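Side-chain contacts in alginate biosynthesis protein AlgX (Pseudomonas aeruginosa, PDB 4KNC), which takes part in the periplasmic O-acetylation of the exopolysaccharide alginate and protects the polymer from degradation on its way through the periplasm: residues P19-A22 and R26-T29; V39-D44 and P99-G104. All coordinates share one frame; numbering follows the deposited sequence.

Contact 1: P19-A22 and R26-T29; sequences PAAA and RYNT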
loop_
_atom_site.group_PDB
_atom_site.type_symbol
_atom_site.label_atom_id
_atom_site.label_comp_id
_atom_site.label_asym_id
_atom_site.label_seq_id
_atom_site.Cartn_x
_atom_site.Cartn_y
_atom_site.Cartn_z
ATOM N N PRO A 19 -25.722 1.163 23.694
ATOM C CA PRO A 19 -26.156 2.413 23.051
ATOM C C PRO A 19 -25.008 3.370 22.704
ATOM O O PRO A 19 -25.073 4.043 21.675
ATOM C CB PRO A 19 -27.038 3.064 24.122
ATOM C CG PRO A 19 -27.500 1.949 24.981
ATOM C CD PRO A 19 -26.418 0.927 24.975
ATOM N N ALA A 20 -23.977 3.424 23.550
ATOM C CA ALA A 20 -22.857 4.345 23.354
ATOM C C ALA A 20 -22.167 4.095 22.024
ATOM O O ALA A 20 -21.586 5.008 21.430
ATOM C CB ALA A 20 -21.854 4.212 24.483
ATOM N N ALA A 21 -22.243 2.852 21.559
ATOM C CA ALA A 21 -21.582 2.444 20.329
ATOM C C ALA A 21 -22.151 3.136 19.102
ATOM O O ALA A 21 -21.510 3.143 18.043
ATOM C CB ALA A 21 -21.664 0.936 20.162
ATOM N N ALA A 22 -23.344 3.720 19.221
ATOM C CA ALA A 22 -23.966 4.318 18.032
ATOM C C ALA A 22 -23.494 5.747 17.683
ATOM O O ALA A 22 -23.956 6.316 16.709
ATOM C CB ALA A 22 -25.477 4.284 18.165
ATOM N N ARG A 26 -18.074 9.084 20.066
ATOM C CA ARG A 26 -17.560 8.146 21.059
ATOM C C ARG A 26 -16.254 7.487 20.578
ATOM O O ARG A 26 -15.496 6.942 21.378
ATOM C CB ARG A 26 -18.640 7.097 21.397
ATOM C CG ARG A 26 -18.238 5.995 22.389
ATOM C CD ARG A 26 -17.882 6.534 23.797
ATOM N NE ARG A 26 -17.379 5.463 24.658
ATOM C CZ ARG A 26 -16.108 5.071 24.705
ATOM N NH1 ARG A 26 -15.205 5.678 23.943
ATOM N NH2 ARG A 26 -15.737 4.074 25.513
ATOM N N TYR A 27 -15.993 7.551 19.271
ATOM C CA TYR A 27 -14.805 6.916 18.679
ATOM C C TYR A 27 -13.691 7.938 18.490
ATOM O O TYR A 27 -13.155 8.087 17.394
ATOM C CB TYR A 27 -15.144 6.248 17.331
ATOM C CG TYR A 27 -16.160 5.134 17.456
ATOM C CD1 TYR A 27 -17.493 5.421 17.738
ATOM C CD2 TYR A 27 -15.790 3.797 17.318
ATOM C CE1 TYR A 27 -18.427 4.424 17.893
ATOM C CE2 TYR A 27 -16.728 2.779 17.468
ATOM C CZ TYR A 27 -18.045 3.108 17.747
ATOM O OH TYR A 27 -19.005 2.140 17.894
ATOM N N ASN A 28 -13.336 8.627 19.569
ATOM C CA ASN A 28 -12.474 9.805 19.477
ATOM C C ASN A 28 -10.983 9.546 19.697
ATOM O O ASN A 28 -10.211 10.482 19.907
ATOM C CB ASN A 28 -12.946 10.877 20.466
ATOM C CG ASN A 28 -12.648 10.507 21.910
ATOM O OD1 ASN A 28 -12.703 9.332 22.288
ATOM N ND2 ASN A 28 -12.321 11.510 22.725
ATOM N N THR A 29 -10.578 8.286 19.655
ATOM C CA THR A 29 -9.191 7.935 19.949
ATOM C C THR A 29 -8.508 7.180 18.822
ATOM O O THR A 29 -9.110 6.919 17.780
ATOM C CB THR A 29 -9.102 7.101 21.214
ATOM O OG1 THR A 29 -9.766 5.845 21.008
ATOM C CG2 THR A 29 -9.757 7.855 22.360
#
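Arg26 opens the second segment by resting the root of its side chain on the carbonyl oxygen of Ala20. CB of Arg26 lies 3.6 Å from O of Ala20, and CG of Arg26 is just as near to that oxygen. With CG anti to the backbone N (chi1 178°), CB and CG lie against the oxygen, and the chain bends at chi2 beyond them. No polar bond from the guanidinium group reaches across to 19-22.

Tyr27 makes the one hydrogen bond of the contact. Its hydroxyl OH donates to O of Ala21 over 2.7 Å, arriving in the carbonyl plane on a lone pair, with a C=O...OH angle of 122°. The acceptor stands at the edge of the ring and in its plane; CE1 of Tyr27 is 3.3 Å from O of Ala21. The methyl CB of Ala21 comes within 3.7 Å of OH of Tyr27, an apolar neighbour beside the polar end. Residues 19-22 form a single 3-10 turn, closed by the bond from Ala22 N to Pro19 O (3.0 Å), which presents the carbonyls of Ala20 and Ala21 to the incoming side chains. The same phenol oxygen also bonds to the backbone N of Leu38, so two partners grip a buried polar atom and fix the reach of the ring.

This corner of the N-terminal SGNH hydrolase-like domain leans on helix 194-203: Leu202 touches both Arg26 and Tyr27, and Ala21 packs on Cys203, which is disulfide-bonded to Cys18. Through Leu38, Tyr27 ties the turn to the start of strand 38-40.

Contact 2: V39-D44 and P99-G104; sequences VQAQDD and PAEKAG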
loop_
_atom_site.group_PDB
_atom_site.type_symbol
_atom_site.label_atom_id
_atom_site.label_comp_id
_atom_site.label_asym_id
_atom_site.label_seq_id
_atom_site.Cartn_x
_atom_site.Cartn_y
_atom_site.Cartn_z
ATOM N N VAL A 39 -22.160 -0.969 14.051
ATOM C CA VAL A 39 -23.558 -1.379 14.101
ATOM C C VAL A 39 -23.661 -2.905 14.063
ATOM O O VAL A 39 -22.850 -3.582 13.430
ATOM C CB VAL A 39 -24.422 -0.748 12.984
ATOM C CG1 VAL A 39 -24.460 0.755 13.131
ATOM C CG2 VAL A 39 -23.914 -1.135 11.607
ATOM N N GLN A 40 -24.660 -3.422 14.768
ATOM C CA GLN A 40 -24.868 -4.852 14.945
ATOM C C GLN A 40 -25.735 -5.358 13.823
ATOM O O GLN A 40 -26.885 -4.946 13.686
ATOM C CB GLN A 40 -25.589 -5.108 16.282
ATOM C CG GLN A 40 -25.911 -6.569 16.570
ATOM C CD GLN A 40 -24.688 -7.377 17.001
ATOM O OE1 GLN A 40 -24.168 -7.216 18.117
ATOM N NE2 GLN A 40 -24.222 -8.254 16.112
ATOM N N ALA A 41 -25.196 -6.250 13.006
ATOM C CA ALA A 41 -25.987 -6.811 11.919
ATOM C C ALA A 41 -26.482 -8.205 12.294
ATOM O O ALA A 41 -26.611 -8.529 13.474
ATOM C CB ALA A 41 -25.189 -6.834 10.636
ATOM N N GLN A 42 -26.766 -9.035 11.300
ATOM C CA GLN A 42 -27.288 -10.364 11.589
ATOM C C GLN A 42 -26.214 -11.224 12.243
ATOM O O GLN A 42 -25.027 -11.079 11.935
ATOM C CB GLN A 42 -27.819 -11.022 10.316
ATOM C CG GLN A 42 -28.982 -10.281 9.689
ATOM C CD GLN A 42 -29.548 -11.007 8.478
ATOM O OE1 GLN A 42 -28.938 -11.023 7.410
ATOM N NE2 GLN A 42 -30.716 -11.620 8.645
ATOM N N ASP A 43 -26.631 -12.103 13.151
ATOM C CA ASP A 43 -25.699 -12.987 13.837
ATOM C C ASP A 43 -24.673 -12.115 14.576
ATOM O O ASP A 43 -25.037 -11.110 15.189
ATOM C CB ASP A 43 -25.056 -13.945 12.819
ATOM C CG ASP A 43 -24.146 -14.970 13.460
ATOM O OD1 ASP A 43 -24.654 -15.950 14.046
ATOM O OD2 ASP A 43 -22.913 -14.782 13.371
ATOM N N ASP A 44 -23.399 -12.480 14.509
ATOM C CA ASP A 44 -22.345 -11.692 15.129
ATOM C C ASP A 44 -21.689 -10.738 14.114
ATOM O O ASP A 44 -20.559 -10.276 14.323
ATOM C CB ASP A 44 -21.282 -12.618 15.721
ATOM C CG ASP A 44 -21.705 -13.237 17.038
ATOM O OD1 ASP A 44 -22.890 -13.097 17.420
ATOM O OD2 ASP A 44 -20.842 -13.866 17.691
ATOM N N PRO A 99 -32.457 -5.582 8.428
ATOM C CA PRO A 99 -33.329 -5.000 7.405
ATOM C C PRO A 99 -33.361 -3.477 7.490
ATOM O O PRO A 99 -33.361 -2.801 6.461
ATOM C CB PRO A 99 -34.696 -5.616 7.718
ATOM C CG PRO A 99 -34.366 -6.915 8.400
ATOM C CD PRO A 99 -33.157 -6.591 9.243
ATOM N N ALA A 100 -33.358 -2.953 8.708
ATOM C CA ALA A 100 -33.205 -1.520 8.930
ATOM C C ALA A 100 -31.929 -0.967 8.284
ATOM O O ALA A 100 -31.982 -0.020 7.499
ATOM C CB ALA A 100 -33.228 -1.211 10.438
ATOM N N GLU A 101 -30.787 -1.563 8.612
ATOM C CA GLU A 101 -29.500 -1.129 8.067
ATOM C C GLU A 101 -29.404 -1.287 6.554
ATOM O O GLU A 101 -28.874 -0.414 5.852
ATOM C CB GLU A 101 -28.368 -1.901 8.731
ATOM C CG GLU A 101 -28.248 -1.611 10.191
ATOM C CD GLU A 101 -27.616 -2.749 10.947
ATOM O OE1 GLU A 101 -27.588 -2.679 12.188
ATOM O OE2 GLU A 101 -27.149 -3.716 10.312
ATOM N N LYS A 102 -29.905 -2.405 6.048
ATOM C CA LYS A 102 -29.942 -2.592 4.607
ATOM C C LYS A 102 -30.755 -1.479 3.958
ATOM O O LYS A 102 -30.380 -0.949 2.904
ATOM C CB LYS A 102 -30.535 -3.948 4.230
ATOM C CG LYS A 102 -30.593 -4.148 2.707
ATOM C CD LYS A 102 -31.093 -5.525 2.317
ATOM C CE LYS A 102 -31.037 -5.703 0.797
ATOM N NZ LYS A 102 -31.649 -6.993 0.368
ATOM N N ALA A 103 -31.869 -1.123 4.588
ATOM C CA ALA A 103 -32.717 -0.072 4.037
ATOM C C ALA A 103 -31.987 1.266 4.066
ATOM O O ALA A 103 -32.096 2.056 3.127
ATOM C CB ALA A 103 -34.034 0.010 4.782
ATOM N N GLY A 104 -31.214 1.491 5.126
ATOM C CA GLY A 104 -30.450 2.721 5.295
ATOM C C GLY A 104 -29.181 2.866 4.462
ATOM O O GLY A 104 -28.699 3.974 4.253
#
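Ala41 and Glu101 bring the two backbones closest, 7.7 Å between their CA atoms, where the chain leaves strand 38-40 and passes helix 99-104. The strand is one arm of a small antiparallel beta hairpin with strand 46-48 in the SGNH hydrolase-like domain, and the short helix offers it a single side chain, Glu101.

CG of Glu101 is anti to its own carbonyl carbon (chi1 -65°) and the chain runs extended beyond it, which carries the carboxylate across to the hairpin. OE1 of Glu101 ends only 2.8 Å from the backbone O of Gln40. Both atoms are acceptors, and a spacing this short would be unfavourable between two bare oxygens; it is consistent with a proton held on the carboxyl group, though the bond is not established.

Val39 meets Glu101 from the opposite direction. Its CB is 3.8 Å from OE1 of Glu101, while its methyl CG2 comes 4.1 Å from CD of Glu101. At the other end of the carboxylate, CB of Ala41 lies 3.7 Å from OE2 of Glu101, so aliphatic carbons flank the group at both oxygens. Just before the first turn of helix 99-104, Ser98 OG bonds to the backbone N of Glu101.

Gln40 turns the end of its side chain away from the helix, where OE1 bonds to OH of Tyr207. In the hairpin loop, Asp43 OD2 forms a salt bridge with Lys146 and accepts Asp44 N at 2.6 Å, the donor standing 56° out of the carboxylate plane.

Overall arrangement
The two contacts follow one another along the chain: contact 1 closes at residue 29, with eight residues between it and the hairpin strand 38-40 from which contact 2 begins. Their centres are 18 Å apart and their nearest atoms about 6 Å, without touching, and both sit on the same side of the chain's centre at the edge of the N-terminal SGNH hydrolase-like domain. Contact 1 binds neighbouring pieces of the N-terminal loop together, whereas contact 2 spans more than fifty residues to reach helix 99-104. Strand 38-40 links them: Tyr27 of contact 1 bonds to Leu38, which Val39 and Gln40 of contact 2 follow directly. Both lie away from the proposed Ser243, His150 and Asp148 catalytic site.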